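Local coordinates for shikimate dehydrogenase (NADP(+)) (Peptoclostridium difficile, PDB 5DZS), which probably catalyses the reversible NADPH-linked reduction of 3-dehydroshikimate to shikimate, a step of the chorismate pathway that leads to the aromatic amino acids, at residues 167-181 / 195-209. Sequence-based numbering, arbitrary orientation.
Sequences YEELKHIKGDIILNA and VSKSIIQNFDILIDL
In the beta-alpha-beta unit of the parallel sheet, Ile177 to Asn180 run alongside Ile205 to Asp208, the two strand axes 15° apart. Ile178 is gripped through its backbone on one edge: its N donates to Ile205 O at 3.0 Å and its O accepts from Ile207 N. The ladder continues with Asn180 N to Ile207 O and fades in a weak bond from Leu209 N to Asn180 O. At the other end Asp176 O takes two donors, Ile205 N at 2.8 Å and Asp204 N, the latter from above the carbonyl plane.

One face of the buried Phe203 ring takes Ile178 CB, a CH-pi contact 4.0 Å from the centroid, while Gly175 N lies over the opposite face, 3.5 Å from Phe203 CE2. The extended Ile178 side chain (chi1 -173°, chi2 168°) brings CD1 to 4.1 Å from Ile199 CG2, which in turn packs against Leu170 CG at 3.8 Å. A water bridges Asn202 ND2 to Ile173 O.

Among the buried polar groups, Asn180 ND2 donates to Asp208 OD1 at 2.8 Å, approaching from above the carboxylate plane; Asp208 OD1 also accepts from Ile210 N. Thr182 OG1 and Thr216 OG1 hold Asn180 OD1 and Asp208 OD2. Strand 205-208 leads into Leu209, a predicted NADP(+)-binding residue, at the C-terminal ends of the parallel strands, where a Rossmann-type fold binds its dinucleotide.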
loop_
_atom_site.group_PDB
_atom_site.type_symbol
_atom_site.label_atom_id
_atom_site.label_comp_id
_atom_site.label_asym_id
_atom_site.label_seq_id
_atom_site.Cartn_x
_atom_site.Cartn_y
_atom_site.Cartn_z
ATOM N N TYR B 167 -3.065 27.285 -26.927
ATOM C CA TYR B 167 -2.487 28.460 -26.270
ATOM C C TYR B 167 -3.022 29.798 -26.809
ATOM O O TYR B 167 -2.875 30.840 -26.160
ATOM C CB TYR B 167 -0.952 28.381 -26.300
ATOM C CG TYR B 167 -0.383 27.354 -25.328
ATOM C CD1 TYR B 167 -0.509 25.988 -25.564
ATOM C CD2 TYR B 167 0.280 27.755 -24.173
ATOM C CE1 TYR B 167 0.010 25.049 -24.675
ATOM C CE2 TYR B 167 0.797 26.826 -23.279
ATOM C CZ TYR B 167 0.661 25.475 -23.535
ATOM O OH TYR B 167 1.184 24.545 -22.647
ATOM N N GLU B 168 -3.657 29.756 -27.980
ATOM C CA GLU B 168 -4.265 30.942 -28.570
ATOM C C GLU B 168 -5.552 31.264 -27.828
ATOM O O GLU B 168 -5.777 32.409 -27.435
ATOM C CB GLU B 168 -4.540 30.721 -30.057
ATOM C CG GLU B 168 -3.275 30.481 -30.858
ATOM C CD GLU B 168 -2.310 31.651 -30.764
ATOM O OE1 GLU B 168 -2.779 32.818 -30.787
ATOM O OE2 GLU B 168 -1.085 31.399 -30.678
ATOM N N GLU B 169 -6.385 30.242 -27.622
ATOM C CA GLU B 169 -7.637 30.404 -26.885
ATOM C C GLU B 169 -7.369 30.783 -25.446
ATOM O O GLU B 169 -8.162 31.462 -24.818
ATOM C CB GLU B 169 -8.451 29.117 -26.885
ATOM C CG GLU B 169 -8.871 28.615 -28.253
ATOM C CD GLU B 169 -9.597 27.295 -28.148
ATOM O OE1 GLU B 169 -10.824 27.297 -27.899
ATOM O OE2 GLU B 169 -8.938 26.254 -28.328
ATOM N N LEU B 170 -6.252 30.304 -24.909
ATOM C CA LEU B 170 -5.895 30.592 -23.527
ATOM C C LEU B 170 -5.726 32.080 -23.260
ATOM O O LEU B 170 -5.896 32.528 -22.128
ATOM C CB LEU B 170 -4.601 29.858 -23.165
ATOM C CG LEU B 170 -4.064 30.073 -21.750
ATOM C CD1 LEU B 170 -5.081 29.676 -20.688
ATOM C CD2 LEU B 170 -2.782 29.277 -21.570
ATOM N N LYS B 171 -5.406 32.842 -24.309
ATOM C CA LYS B 171 -5.207 34.280 -24.184
ATOM C C LYS B 171 -6.442 34.992 -23.638
ATOM O O LYS B 171 -6.318 36.038 -23.001
ATOM C CB LYS B 171 -4.846 34.899 -25.539
ATOM C CG LYS B 171 -3.533 34.435 -26.150
ATOM C CD LYS B 171 -3.267 35.175 -27.461
ATOM C CE LYS B 171 -1.977 34.699 -28.110
ATOM N NZ LYS B 171 -1.727 35.349 -29.424
ATOM N N HIS B 172 -7.622 34.418 -23.878
ATOM C CA HIS B 172 -8.886 35.024 -23.439
ATOM C C HIS B 172 -9.526 34.347 -22.225
ATOM O O HIS B 172 -10.683 34.616 -21.911
ATOM C CB HIS B 172 -9.890 35.023 -24.600
ATOM C CG HIS B 172 -9.299 35.456 -25.901
ATOM N ND1 HIS B 172 -9.015 36.774 -26.189
ATOM C CD2 HIS B 172 -8.934 34.744 -26.994
ATOM C CE1 HIS B 172 -8.493 36.854 -27.400
ATOM N NE2 HIS B 172 -8.436 35.637 -27.911
ATOM N N ILE B 173 -8.795 33.464 -21.545
ATOM C CA ILE B 173 -9.344 32.799 -20.358
ATOM C C ILE B 173 -8.834 33.454 -19.082
ATOM O O ILE B 173 -7.631 33.696 -18.920
ATOM C CB ILE B 173 -9.023 31.280 -20.313
ATOM C CG1 ILE B 173 -9.972 30.488 -21.215
ATOM C CG2 ILE B 173 -9.261 30.719 -18.915
ATOM C CD1 ILE B 173 -9.932 30.877 -22.668
ATOM N N LYS B 174 -9.763 33.712 -18.169
ATOM C CA LYS B 174 -9.446 34.278 -16.869
ATOM C C LYS B 174 -9.879 33.242 -15.825
ATOM O O LYS B 174 -10.978 32.694 -15.909
ATOM C CB LYS B 174 -10.176 35.606 -16.665
ATOM C CG LYS B 174 -10.002 36.580 -17.829
ATOM C CD LYS B 174 -10.779 37.883 -17.667
ATOM C CE LYS B 174 -10.094 38.891 -16.752
ATOM N NZ LYS B 174 -9.992 38.473 -15.328
ATOM N N GLY B 175 -9.017 32.958 -14.857
ATOM C CA GLY B 175 -9.353 31.983 -13.826
ATOM C C GLY B 175 -8.598 32.168 -12.529
ATOM O O GLY B 175 -7.865 33.137 -12.350
ATOM N N ASP B 176 -8.788 31.218 -11.622
ATOM C CA ASP B 176 -8.137 31.239 -10.315
ATOM C C ASP B 176 -6.737 30.646 -10.342
ATOM O O ASP B 176 -5.779 31.267 -9.888
ATOM C CB ASP B 176 -8.972 30.433 -9.315
ATOM C CG ASP B 176 -10.330 31.047 -9.070
ATOM O OD1 ASP B 176 -10.379 32.090 -8.391
ATOM O OD2 ASP B 176 -11.345 30.478 -9.531
ATOM N N ILE B 177 -6.630 29.432 -10.879
ATOM C CA ILE B 177 -5.386 28.675 -10.864
ATOM C C ILE B 177 -4.854 28.292 -12.236
ATOM O O ILE B 177 -5.612 27.873 -13.114
ATOM C CB ILE B 177 -5.606 27.343 -10.104
ATOM C CG1 ILE B 177 -5.961 27.612 -8.638
ATOM C CG2 ILE B 177 -4.383 26.439 -10.203
ATOM C CD1 ILE B 177 -6.571 26.418 -7.932
ATOM N N ILE B 178 -3.551 28.467 -12.420
ATOM C CA ILE B 178 -2.880 27.980 -13.620
ATOM C C ILE B 178 -1.749 27.069 -13.136
ATOM O O ILE B 178 -0.878 27.471 -12.343
ATOM C CB ILE B 178 -2.425 29.102 -14.580
ATOM C CG1 ILE B 178 -1.890 28.497 -15.889
ATOM C CG2 ILE B 178 -1.414 30.035 -13.927
ATOM C CD1 ILE B 178 -1.683 29.524 -16.988
ATOM N N LEU B 179 -1.780 25.838 -13.625
ATOM C CA LEU B 179 -0.831 24.809 -13.217
ATOM C C LEU B 179 0.016 24.357 -14.408
ATOM O O LEU B 179 -0.521 23.969 -15.470
ATOM C CB LEU B 179 -1.594 23.657 -12.583
ATOM C CG LEU B 179 -0.760 22.483 -12.022
ATOM C CD1 LEU B 179 -1.459 21.816 -10.852
ATOM C CD2 LEU B 179 -0.419 21.464 -13.097
ATOM N N ASN B 180 1.331 24.441 -14.240
ATOM C CA ASN B 180 2.253 24.010 -15.278
ATOM C C ASN B 180 2.622 22.534 -15.166
ATOM O O ASN B 180 3.355 22.140 -14.248
ATOM C CB ASN B 180 3.552 24.808 -15.231
ATOM C CG ASN B 180 4.541 24.338 -16.278
ATOM O OD1 ASN B 180 4.160 24.044 -17.411
ATOM N ND2 ASN B 180 5.810 24.241 -15.901
ATOM N N ALA B 181 2.126 21.733 -16.101
ATOM C CA ALA B 181 2.451 20.307 -16.175
ATOM C C ALA B 181 3.339 20.015 -17.398
ATOM O O ALA B 181 3.454 18.862 -17.806
ATOM C CB ALA B 181 1.184 19.471 -16.239
ATOM N N VAL B 195 4.021 30.088 -20.759
ATOM C CA VAL B 195 3.020 31.084 -21.111
ATOM C C VAL B 195 3.551 32.483 -20.874
ATOM O O VAL B 195 4.420 32.706 -20.026
ATOM C CB VAL B 195 1.709 30.907 -20.316
ATOM C CG1 VAL B 195 0.999 29.636 -20.750
ATOM C CG2 VAL B 195 1.962 30.920 -18.812
ATOM N N SER B 196 3.008 33.421 -21.633
ATOM C CA SER B 196 3.404 34.803 -21.542
ATOM C C SER B 196 2.888 35.476 -20.278
ATOM O O SER B 196 1.945 35.010 -19.630
ATOM C CB SER B 196 2.857 35.567 -22.744
ATOM O OG SER B 196 1.437 35.523 -22.747
ATOM N N LYS B 197 3.513 36.600 -19.969
ATOM C CA LYS B 197 3.154 37.441 -18.838
ATOM C C LYS B 197 1.676 37.853 -18.923
ATOM O O LYS B 197 0.993 37.945 -17.905
ATOM C CB LYS B 197 4.051 38.686 -18.850
ATOM C CG LYS B 197 3.933 39.565 -17.623
ATOM C CD LYS B 197 4.831 40.795 -17.671
ATOM C CE LYS B 197 4.419 41.769 -18.767
ATOM N NZ LYS B 197 5.182 43.048 -18.698
ATOM N N SER B 198 1.198 38.100 -20.145
ATOM C CA SER B 198 -0.196 38.501 -20.383
ATOM C C SER B 198 -1.207 37.438 -19.957
ATOM O O SER B 198 -2.313 37.768 -19.515
ATOM C CB SER B 198 -0.405 38.827 -21.858
ATOM O OG SER B 198 0.440 39.886 -22.259
ATOM N N ILE B 199 -0.841 36.168 -20.123
ATOM C CA ILE B 199 -1.708 35.060 -19.706
ATOM C C ILE B 199 -1.596 34.896 -18.190
ATOM O O ILE B 199 -2.604 34.729 -17.502
ATOM C CB ILE B 199 -1.347 33.739 -20.426
ATOM C CG1 ILE B 199 -1.759 33.817 -21.904
ATOM C CG2 ILE B 199 -2.025 32.536 -19.748
ATOM C CD1 ILE B 199 -1.273 32.648 -22.743
ATOM N N ILE B 200 -0.373 34.971 -17.670
ATOM C CA ILE B 200 -0.153 34.844 -16.227
ATOM C C ILE B 200 -0.920 35.915 -15.463
ATOM O O ILE B 200 -1.423 35.685 -14.367
ATOM C CB ILE B 200 1.345 34.911 -15.866
ATOM C CG1 ILE B 200 2.053 33.672 -16.428
ATOM C CG2 ILE B 200 1.522 34.967 -14.353
ATOM C CD1 ILE B 200 3.554 33.642 -16.227
ATOM N N GLN B 201 -1.033 37.088 -16.063
ATOM C CA GLN B 201 -1.749 38.175 -15.423
ATOM C C GLN B 201 -3.229 37.839 -15.166
ATOM O O GLN B 201 -3.828 38.394 -14.253
ATOM C CB GLN B 201 -1.622 39.430 -16.275
ATOM C CG GLN B 201 -2.102 40.696 -15.602
ATOM C CD GLN B 201 -1.754 41.918 -16.413
ATOM O OE1 GLN B 201 -1.096 41.815 -17.451
ATOM N NE2 GLN B 201 -2.184 43.086 -15.947
ATOM N N ASN B 202 -3.797 36.903 -15.936
ATOM C CA ASN B 202 -5.218 36.545 -15.791
ATOM C C ASN B 202 -5.540 35.485 -14.731
ATOM O O ASN B 202 -6.679 35.013 -14.660
ATOM C CB ASN B 202 -5.798 36.098 -17.147
ATOM C CG ASN B 202 -5.806 37.206 -18.183
ATOM O OD1 ASN B 202 -5.830 38.395 -17.849
ATOM N ND2 ASN B 202 -5.814 36.819 -19.456
ATOM N N PHE B 203 -4.556 35.121 -13.912
ATOM C CA PHE B 203 -4.753 34.111 -12.867
ATOM C C PHE B 203 -4.265 34.632 -11.526
ATOM O O PHE B 203 -3.450 35.551 -11.481
ATOM C CB PHE B 203 -4.079 32.781 -13.267
ATOM C CG PHE B 203 -4.728 32.150 -14.459
ATOM C CD1 PHE B 203 -4.390 32.560 -15.741
ATOM C CD2 PHE B 203 -5.739 31.213 -14.305
ATOM C CE1 PHE B 203 -5.029 32.024 -16.848
ATOM C CE2 PHE B 203 -6.373 30.666 -15.405
ATOM C CZ PHE B 203 -6.020 31.074 -16.679
ATOM N N ASP B 204 -4.804 34.066 -10.449
ATOM C CA ASP B 204 -4.449 34.456 -9.077
ATOM C C ASP B 204 -3.381 33.569 -8.440
ATOM O O ASP B 204 -2.592 34.041 -7.616
ATOM C CB ASP B 204 -5.688 34.393 -8.175
ATOM C CG ASP B 204 -6.734 35.426 -8.530
ATOM O OD1 ASP B 204 -6.382 36.505 -9.058
ATOM O OD2 ASP B 204 -7.922 35.164 -8.252
ATOM N N ILE B 205 -3.365 32.292 -8.821
ATOM C CA ILE B 205 -2.451 31.310 -8.223
ATOM C C ILE B 205 -1.711 30.540 -9.310
ATOM O O ILE B 205 -2.331 30.078 -10.270
ATOM C CB ILE B 205 -3.244 30.297 -7.369
ATOM C CG1 ILE B 205 -4.084 31.039 -6.310
ATOM C CG2 ILE B 205 -2.310 29.276 -6.729
ATOM C CD1 ILE B 205 -5.068 30.154 -5.574
ATOM N N LEU B 206 -0.389 30.466 -9.187
ATOM C CA LEU B 206 0.427 29.695 -10.111
ATOM C C LEU B 206 1.006 28.490 -9.401
ATOM O O LEU B 206 1.600 28.622 -8.334
ATOM C CB LEU B 206 1.600 30.495 -10.677
ATOM C CG LEU B 206 1.347 31.518 -11.775
ATOM C CD1 LEU B 206 0.599 32.713 -11.217
ATOM C CD2 LEU B 206 2.681 31.941 -12.374
ATOM N N ILE B 207 0.844 27.316 -9.997
ATOM C CA ILE B 207 1.434 26.104 -9.451
ATOM C C ILE B 207 2.360 25.529 -10.505
ATOM O O ILE B 207 1.945 25.267 -11.630
ATOM C CB ILE B 207 0.366 25.065 -9.059
ATOM C CG1 ILE B 207 -0.555 25.666 -7.986
ATOM C CG2 ILE B 207 1.028 23.779 -8.567
ATOM C CD1 ILE B 207 -1.752 24.807 -7.652
ATOM N N ASP B 208 3.626 25.348 -10.150
ATOM C CA ASP B 208 4.579 24.773 -11.096
ATOM C C ASP B 208 5.056 23.434 -10.556
ATOM O O ASP B 208 5.595 23.378 -9.469
ATOM C CB ASP B 208 5.761 25.733 -11.307
ATOM C CG ASP B 208 6.580 25.399 -12.554
ATOM O OD1 ASP B 208 6.353 24.325 -13.167
ATOM O OD2 ASP B 208 7.432 26.230 -12.933
ATOM N N LEU B 209 4.852 22.359 -11.307
ATOM C CA LEU B 209 5.291 21.042 -10.839
ATOM C C LEU B 209 6.799 20.882 -10.952
ATOM O O LEU B 209 7.381 19.968 -10.353
ATOM C CB LEU B 209 4.559 19.918 -11.568
ATOM C CG LEU B 209 3.032 19.932 -11.440
ATOM C CD1 LEU B 209 2.412 18.678 -12.043
ATOM C CD2 LEU B 209 2.586 20.118 -9.993
HETATM O O HOH W 1 -5.180 34.023 -20.232
HETATM O O HOH W 2 -8.434 32.797 -6.440
#